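Local structure of protein SMG-7 (Caenorhabditis elegans, 3ZHE) at residues B[183-195]-B[358-370]. The protein acts in nonsense-mediated mRNA decay as the partner of SMG-5 in a heterodimer of 14-3-3-like, phosphopeptide-binding domains. Sequence-based numbering, arbitrary orientation.
Sequences SVYFHTRALHATM and DSDAFGYFHCLQR
Tyr185 OH comes within 4.2 Å of Asp360 O. One turn on, the Arg189 guanidinium reaches the same carbonyl. Tyr185 OH takes a weak bond from Arg189 NH1. The Arg189 chain bends at chi2 (-60°) and chi3, turning its guanidinium to the loop backbone. Arg189 NH1 donates to Asp360 O at 2.7 Å, nearly straight and in the guanidinium plane. NH2 bonds weakly to Ala361 O. Phe365 CB lies over one guanidinium face; the Phe365 ring is turned 63° from that plane, with Arg189 NE 3.4 Å from Phe365 CD1. Asp360 OD1 forms a salt bridge with Lys257, not Arg189. Replacing Arg189 with an alanine is likely to leave Asp360 O and Ala361 O without these donors and the loop less firmly held. The helices here are consistent with a TPR-type solenoid; the contact joins the C-terminal end of helix 180-191 to the loop between helices 337-348 and 377-389. His192 is the first residue beyond the helix. Its ring lies between Leu191 and Cys367, with Cys367 SG over the face. His192 NE2 bonds to Ser265. His192 O accepts from His366 N at 2.9 Å. Ala193 CA makes a CA-H...O contact with Tyr364 O. Thr194 OG1 lies at the Tyr364 ring edge.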
ATOM      1  N   SER B 183      26.369   8.149  -6.593  1.00103.86           N
ATOM      2  CA  SER B 183      26.795   6.812  -6.203  1.00102.52           C
ATOM      3  C   SER B 183      27.795   6.887  -5.058  1.00 99.76           C
ATOM      4  O   SER B 183      27.672   6.167  -4.069  1.00101.13           O
ATOM      5  CB  SER B 183      27.411   6.074  -7.391  1.00101.57           C
ATOM      6  OG  SER B 183      27.905   4.807  -6.996  1.00100.07           O
ATOM      7  N   VAL B 184      28.781   7.767  -5.200  1.00 95.08           N
ATOM      8  CA  VAL B 184      29.779   7.979  -4.159  1.00 90.34           C
ATOM      9  C   VAL B 184      29.117   8.413  -2.856  1.00 90.23           C
ATOM     10  O   VAL B 184      29.405   7.862  -1.788  1.00 85.04           O
ATOM     11  CB  VAL B 184      30.822   9.027  -4.586  1.00 88.75           C
ATOM     12  CG1 VAL B 184      31.674   9.448  -3.401  1.00 75.24           C
ATOM     13  CG2 VAL B 184      31.688   8.475  -5.705  1.00 89.89           C
ATOM     14  N   TYR B 185      28.221   9.392  -2.954  1.00 93.64           N
ATOM     15  CA  TYR B 185      27.487   9.874  -1.786  1.00 90.90           C
ATOM     16  C   TYR B 185      26.730   8.754  -1.066  1.00 88.38           C
ATOM     17  O   TYR B 185      26.864   8.576   0.151  1.00 85.03           O
ATOM     18  CB  TYR B 185      26.524  10.993  -2.186  1.00 87.89           C
ATOM     19  CG  TYR B 185      25.497  11.312  -1.127  1.00 82.12           C
ATOM     20  CD1 TYR B 185      25.876  11.870   0.085  1.00 81.48           C
ATOM     21  CD2 TYR B 185      24.149  11.052  -1.337  1.00 82.15           C
ATOM     22  CE1 TYR B 185      24.944  12.159   1.060  1.00 82.46           C
ATOM     23  CE2 TYR B 185      23.208  11.339  -0.369  1.00 85.69           C
ATOM     24  CZ  TYR B 185      23.612  11.893   0.828  1.00 84.35           C
ATOM     25  OH  TYR B 185      22.682  12.183   1.798  1.00 82.51           O
ATOM     26  N   PHE B 186      25.943   8.002  -1.829  1.00 84.75           N
ATOM     27  CA  PHE B 186      25.158   6.898  -1.286  1.00 87.19           C
ATOM     28  C   PHE B 186      26.028   5.816  -0.644  1.00 93.05           C
ATOM     29  O   PHE B 186      25.730   5.353   0.456  1.00 99.13           O
ATOM     30  CB  PHE B 186      24.276   6.284  -2.372  1.00 86.97           C
ATOM     31  CG  PHE B 186      23.036   7.078  -2.673  1.00 91.11           C
ATOM     32  CD1 PHE B 186      22.248   7.576  -1.648  1.00 92.01           C
ATOM     33  CD2 PHE B 186      22.658   7.328  -3.983  1.00 91.08           C
ATOM     34  CE1 PHE B 186      21.103   8.307  -1.924  1.00 90.84           C
ATOM     35  CE2 PHE B 186      21.516   8.060  -4.265  1.00 92.12           C
ATOM     36  CZ  PHE B 186      20.738   8.549  -3.234  1.00 93.58           C
ATOM     37  N   HIS B 187      27.091   5.410  -1.336  1.00 87.64           N
ATOM     38  CA  HIS B 187      28.011   4.408  -0.803  1.00 83.37           C
ATOM     39  C   HIS B 187      28.648   4.895   0.499  1.00 83.13           C
ATOM     40  O   HIS B 187      28.873   4.112   1.424  1.00 81.84           O
ATOM     41  CB  HIS B 187      29.098   4.052  -1.826  1.00 81.24           C
ATOM     42  CG  HIS B 187      28.644   3.102  -2.894  1.00 83.03           C
ATOM     43  ND1 HIS B 187      28.398   1.768  -2.650  1.00 77.03           N
ATOM     44  CD2 HIS B 187      28.414   3.291  -4.215  1.00 77.34           C
ATOM     45  CE1 HIS B 187      28.023   1.179  -3.773  1.00 91.00           C
ATOM     46  NE2 HIS B 187      28.024   2.081  -4.736  1.00 78.53           N
ATOM     47  N   THR B 188      28.934   6.191   0.563  1.00 84.28           N
ATOM     48  CA  THR B 188      29.486   6.795   1.772  1.00 84.39           C
ATOM     49  C   THR B 188      28.486   6.714   2.928  1.00 85.94           C
ATOM     50  O   THR B 188      28.840   6.310   4.045  1.00 86.03           O
ATOM     51  CB  THR B 188      29.893   8.263   1.530  1.00 82.68           C
ATOM     52  OG1 THR B 188      30.874   8.325   0.487  1.00 82.64           O
ATOM     53  CG2 THR B 188      30.472   8.875   2.794  1.00 78.62           C
ATOM     54  N   ARG B 189      27.239   7.095   2.651  1.00 83.91           N
ATOM     55  CA  ARG B 189      26.165   6.997   3.639  1.00 84.96           C
ATOM     56  C   ARG B 189      26.015   5.567   4.146  1.00 85.99           C
ATOM     57  O   ARG B 189      25.798   5.335   5.337  1.00 82.49           O
ATOM     58  CB  ARG B 189      24.837   7.478   3.049  1.00 83.91           C
ATOM     59  CG  ARG B 189      24.746   8.980   2.844  1.00 86.62           C
ATOM     60  CD  ARG B 189      24.915   9.733   4.156  1.00 88.00           C
ATOM     61  NE  ARG B 189      23.931   9.340   5.162  1.00 87.80           N
ATOM     62  CZ  ARG B 189      22.787   9.981   5.382  1.00 82.36           C
ATOM     63  NH1 ARG B 189      22.475  11.051   4.664  1.00 81.74           N
ATOM     64  NH2 ARG B 189      21.953   9.553   6.321  1.00 81.12           N
ATOM     65  N   ALA B 190      26.133   4.613   3.228  1.00 87.41           N
ATOM     66  CA  ALA B 190      26.098   3.198   3.573  1.00 92.09           C
ATOM     67  C   ALA B 190      27.261   2.838   4.485  1.00 88.72           C
ATOM     68  O   ALA B 190      27.112   2.043   5.412  1.00 90.23           O
ATOM     69  CB  ALA B 190      26.138   2.351   2.315  1.00 96.30           C
ATOM     70  N   LEU B 191      28.419   3.427   4.214  1.00 84.98           N
ATOM     71  CA  LEU B 191      29.616   3.136   4.992  1.00 85.78           C
ATOM     72  C   LEU B 191      29.488   3.641   6.423  1.00 84.18           C
ATOM     73  O   LEU B 191      29.927   2.977   7.362  1.00 80.07           O
ATOM     74  CB  LEU B 191      30.855   3.740   4.325  1.00 86.24           C
ATOM     75  CG  LEU B 191      32.189   3.553   5.053  1.00 88.30           C
ATOM     76  CD1 LEU B 191      32.490   2.076   5.269  1.00 92.76           C
ATOM     77  CD2 LEU B 191      33.320   4.230   4.291  1.00 90.96           C
ATOM     78  N   HIS B 192      28.877   4.810   6.588  1.00 87.90           N
ATOM     79  CA  HIS B 192      28.810   5.431   7.907  1.00 85.68           C
ATOM     80  C   HIS B 192      27.408   5.496   8.510  1.00 81.30           C
ATOM     81  O   HIS B 192      27.139   6.329   9.377  1.00 74.02           O
ATOM     82  CB  HIS B 192      29.414   6.832   7.856  1.00 84.38           C
ATOM     83  CG  HIS B 192      30.887   6.842   7.599  1.00 86.89           C
ATOM     84  ND1 HIS B 192      31.811   6.550   8.577  1.00 90.41           N
ATOM     85  CD2 HIS B 192      31.597   7.119   6.479  1.00 89.54           C
ATOM     86  CE1 HIS B 192      33.028   6.642   8.071  1.00 94.88           C
ATOM     87  NE2 HIS B 192      32.926   6.985   6.800  1.00 93.92           N
ATOM     88  N   ALA B 193      26.521   4.614   8.060  1.00 80.25           N
ATOM     89  CA  ALA B 193      25.165   4.574   8.596  1.00 76.07           C
ATOM     90  C   ALA B 193      25.162   4.033  10.021  1.00 77.54           C
ATOM     91  O   ALA B 193      26.213   3.715  10.573  1.00 81.10           O
ATOM     92  CB  ALA B 193      24.271   3.737   7.710  1.00 72.45           C
ATOM     93  N   THR B 194      23.977   3.930  10.614  1.00 82.03           N
ATOM     94  CA  THR B 194      23.860   3.458  11.989  1.00 86.61           C
ATOM     95  C   THR B 194      24.107   1.952  12.068  1.00 94.30           C
ATOM     96  O   THR B 194      24.555   1.440  13.093  1.00 97.95           O
ATOM     97  CB  THR B 194      22.488   3.811  12.601  1.00 87.40           C
ATOM     98  OG1 THR B 194      22.179   5.183  12.322  1.00 83.86           O
ATOM     99  CG2 THR B 194      22.504   3.598  14.109  1.00 88.70           C
ATOM    100  N   MET B 195      23.828   1.247  10.974  1.00101.22           N
ATOM    101  CA  MET B 195      24.089  -0.190  10.908  1.00105.55           C
ATOM    102  C   MET B 195      25.482  -0.483  10.362  1.00114.94           C
ATOM    103  O   MET B 195      26.049  -1.544  10.628  1.00126.52           O
ATOM    104  CB  MET B 195      23.034  -0.903  10.058  1.00108.15           C
ATOM    105  CG  MET B 195      21.826  -1.403  10.840  1.00115.02           C
ATOM    106  SD  MET B 195      22.299  -2.553  12.147  1.00197.05           S
ATOM    107  CE  MET B 195      20.695  -3.081  12.745  1.00107.90           C
ATOM    108  N   ASP B 358      15.804  18.012   8.080  1.00120.03           N
ATOM    109  CA  ASP B 358      16.926  17.564   7.265  1.00122.69           C
ATOM    110  C   ASP B 358      16.457  16.827   6.015  1.00123.97           C
ATOM    111  O   ASP B 358      16.860  17.170   4.904  1.00132.35           O
ATOM    112  CB  ASP B 358      17.883  16.688   8.084  1.00116.17           C
ATOM    113  CG  ASP B 358      17.156  15.769   9.048  1.00111.47           C
ATOM    114  OD1 ASP B 358      15.954  15.995   9.298  1.00117.16           O
ATOM    115  OD2 ASP B 358      17.792  14.827   9.567  1.00 96.95           O
ATOM    116  N   SER B 359      15.616  15.811   6.208  1.00113.39           N
ATOM    117  CA  SER B 359      15.097  14.966   5.121  1.00107.44           C
ATOM    118  C   SER B 359      16.193  14.191   4.381  1.00 97.90           C
ATOM    119  O   SER B 359      15.912  13.378   3.499  1.00102.89           O
ATOM    120  CB  SER B 359      14.242  15.772   4.134  1.00112.99           C
ATOM    121  OG  SER B 359      15.044  16.632   3.340  1.00112.88           O
ATOM    122  N   ASP B 360      17.440  14.455   4.758  1.00 93.00           N
ATOM    123  CA  ASP B 360      18.602  13.765   4.221  1.00 92.74           C
ATOM    124  C   ASP B 360      19.049  12.748   5.261  1.00 93.54           C
ATOM    125  O   ASP B 360      19.995  11.986   5.050  1.00 95.92           O
ATOM    126  CB  ASP B 360      19.715  14.770   3.929  1.00 97.85           C
ATOM    127  CG  ASP B 360      19.250  15.905   3.034  1.00107.54           C
ATOM    128  OD1 ASP B 360      18.566  15.623   2.027  1.00108.49           O
ATOM    129  OD2 ASP B 360      19.560  17.075   3.342  1.00111.45           O
ATOM    130  N   ALA B 361      18.348  12.765   6.392  1.00 91.75           N
ATOM    131  CA  ALA B 361      18.507  11.781   7.458  1.00 89.94           C
ATOM    132  C   ALA B 361      19.905  11.685   8.070  1.00 85.34           C
ATOM    133  O   ALA B 361      20.420  10.588   8.272  1.00 88.23           O
ATOM    134  CB  ALA B 361      18.029  10.407   6.994  1.00100.69           C
ATOM    135  N   PHE B 362      20.515  12.828   8.367  1.00 89.55           N
ATOM    136  CA  PHE B 362      21.712  12.829   9.195  1.00 87.99           C
ATOM    137  C   PHE B 362      21.248  12.556  10.621  1.00 93.38           C
ATOM    138  O   PHE B 362      20.089  12.802  10.955  1.00105.09           O
ATOM    139  CB  PHE B 362      22.450  14.166   9.109  1.00 82.12           C
ATOM    140  CG  PHE B 362      22.596  14.693   7.710  1.00 81.85           C
ATOM    141  CD1 PHE B 362      23.295  13.979   6.750  1.00 81.50           C
ATOM    142  CD2 PHE B 362      22.046  15.914   7.361  1.00 85.83           C
ATOM    143  CE1 PHE B 362      23.430  14.469   5.467  1.00 84.18           C
ATOM    144  CE2 PHE B 362      22.180  16.408   6.081  1.00 85.95           C
ATOM    145  CZ  PHE B 362      22.874  15.686   5.132  1.00 85.91           C
ATOM    146  N   GLY B 363      22.144  12.049  11.461  1.00 89.13           N
ATOM    147  CA  GLY B 363      21.755  11.557  12.771  1.00 98.13           C
ATOM    148  C   GLY B 363      21.666  10.048  12.684  1.00109.53           C
ATOM    149  O   GLY B 363      21.840   9.336  13.671  1.00118.41           O
ATOM    150  N   TYR B 364      21.375   9.569  11.479  1.00107.59           N
ATOM    151  CA  TYR B 364      21.536   8.166  11.136  1.00106.84           C
ATOM    152  C   TYR B 364      22.841   8.068  10.356  1.00105.91           C
ATOM    153  O   TYR B 364      23.125   7.074   9.686  1.00107.44           O
ATOM    154  CB  TYR B 364      20.354   7.679  10.300  1.00107.12           C
ATOM    155  CG  TYR B 364      19.028   7.767  11.025  1.00105.82           C
ATOM    156  CD1 TYR B 364      18.708   6.864  12.029  1.00103.67           C
ATOM    157  CD2 TYR B 364      18.099   8.750  10.706  1.00103.95           C
ATOM    158  CE1 TYR B 364      17.502   6.936  12.697  1.00103.31           C
ATOM    159  CE2 TYR B 364      16.886   8.829  11.370  1.00103.25           C
ATOM    160  CZ  TYR B 364      16.594   7.920  12.364  1.00103.43           C
ATOM    161  OH  TYR B 364      15.390   7.995  13.026  1.00106.35           O
ATOM    162  N   PHE B 365      23.619   9.140  10.457  1.00100.04           N
ATOM    163  CA  PHE B 365      24.942   9.240   9.863  1.00 93.25           C
ATOM    164  C   PHE B 365      25.917   9.455  11.014  1.00 91.18           C
ATOM    165  O   PHE B 365      25.781  10.409  11.779  1.00 94.43           O
ATOM    166  CB  PHE B 365      24.980  10.423   8.894  1.00 90.03           C
ATOM    167  CG  PHE B 365      26.254  10.529   8.106  1.00 89.65           C
ATOM    168  CD1 PHE B 365      26.619   9.530   7.222  1.00 93.74           C
ATOM    169  CD2 PHE B 365      27.072  11.639   8.229  1.00 87.99           C
ATOM    170  CE1 PHE B 365      27.781   9.626   6.487  1.00 91.95           C
ATOM    171  CE2 PHE B 365      28.238  11.743   7.495  1.00 86.60           C
ATOM    172  CZ  PHE B 365      28.593  10.733   6.623  1.00 86.61           C
ATOM    173  N   HIS B 366      26.891   8.560  11.151  1.00 96.73           N
ATOM    174  CA  HIS B 366      27.753   8.572  12.329  1.00102.49           C
ATOM    175  C   HIS B 366      29.228   8.819  12.022  1.00110.47           C
ATOM    176  O   HIS B 366      30.090   8.580  12.867  1.00118.65           O
ATOM    177  CB  HIS B 366      27.576   7.281  13.132  1.00103.32           C
ATOM    178  CG  HIS B 366      26.263   7.195  13.846  1.00108.06           C
ATOM    179  ND1 HIS B 366      26.142   7.389  15.205  1.00112.29           N
ATOM    180  CD2 HIS B 366      25.012   6.951  13.387  1.00107.87           C
ATOM    181  CE1 HIS B 366      24.874   7.260  15.554  1.00112.60           C
ATOM    182  NE2 HIS B 366      24.168   6.995  14.469  1.00109.08           N
ATOM    183  N   CYS B 367      29.514   9.299  10.817  1.00107.14           N
ATOM    184  CA  CYS B 367      30.869   9.709  10.476  1.00103.16           C
ATOM    185  C   CYS B 367      31.177  11.061  11.090  1.00101.78           C
ATOM    186  O   CYS B 367      30.637  12.074  10.647  1.00112.94           O
ATOM    187  CB  CYS B 367      31.043   9.811   8.962  1.00102.31           C
ATOM    188  SG  CYS B 367      32.590  10.596   8.448  1.00 78.70           S
ATOM    189  N   LEU B 368      32.030  11.068  12.113  1.00 95.56           N
ATOM    190  CA  LEU B 368      32.571  12.307  12.671  1.00 96.52           C
ATOM    191  C   LEU B 368      31.461  13.280  13.070  1.00 93.96           C
ATOM    192  O   LEU B 368      31.469  14.443  12.666  1.00 86.88           O
ATOM    193  CB  LEU B 368      33.502  12.959  11.643  1.00 92.91           C
ATOM    194  CG  LEU B 368      34.550  13.986  12.073  1.00 96.04           C
ATOM    195  CD1 LEU B 368      35.634  13.340  12.922  1.00 97.82           C
ATOM    196  CD2 LEU B 368      35.149  14.649  10.843  1.00 99.44           C
ATOM    197  N   GLN B 369      30.503  12.801  13.858  1.00103.29           N
ATOM    198  CA  GLN B 369      29.312  13.591  14.155  1.00113.06           C
ATOM    199  C   GLN B 369      29.486  14.531  15.347  1.00119.76           C
ATOM    200  O   GLN B 369      29.904  15.677  15.182  1.00126.43           O
ATOM    201  CB  GLN B 369      28.094  12.687  14.363  1.00118.03           C
ATOM    202  CG  GLN B 369      26.775  13.439  14.355  1.00119.93           C
ATOM    203  CD  GLN B 369      25.584  12.521  14.214  1.00119.22           C
ATOM    204  OE1 GLN B 369      24.791  12.656  13.283  1.00118.77           O
ATOM    205  NE2 GLN B 369      25.450  11.578  15.139  1.00118.95           N
ATOM    206  N   ARG B 370      29.156  14.034  16.536  1.00119.71           N
ATOM    207  CA  ARG B 370      29.202  14.825  17.765  1.00123.90           C
ATOM    208  C   ARG B 370      28.274  16.043  17.708  1.00125.12           C
ATOM    209  O   ARG B 370      28.571  17.093  18.280  1.00122.10           O
ATOM    210  CB  ARG B 370      30.639  15.248  18.097  1.00121.83           C
TER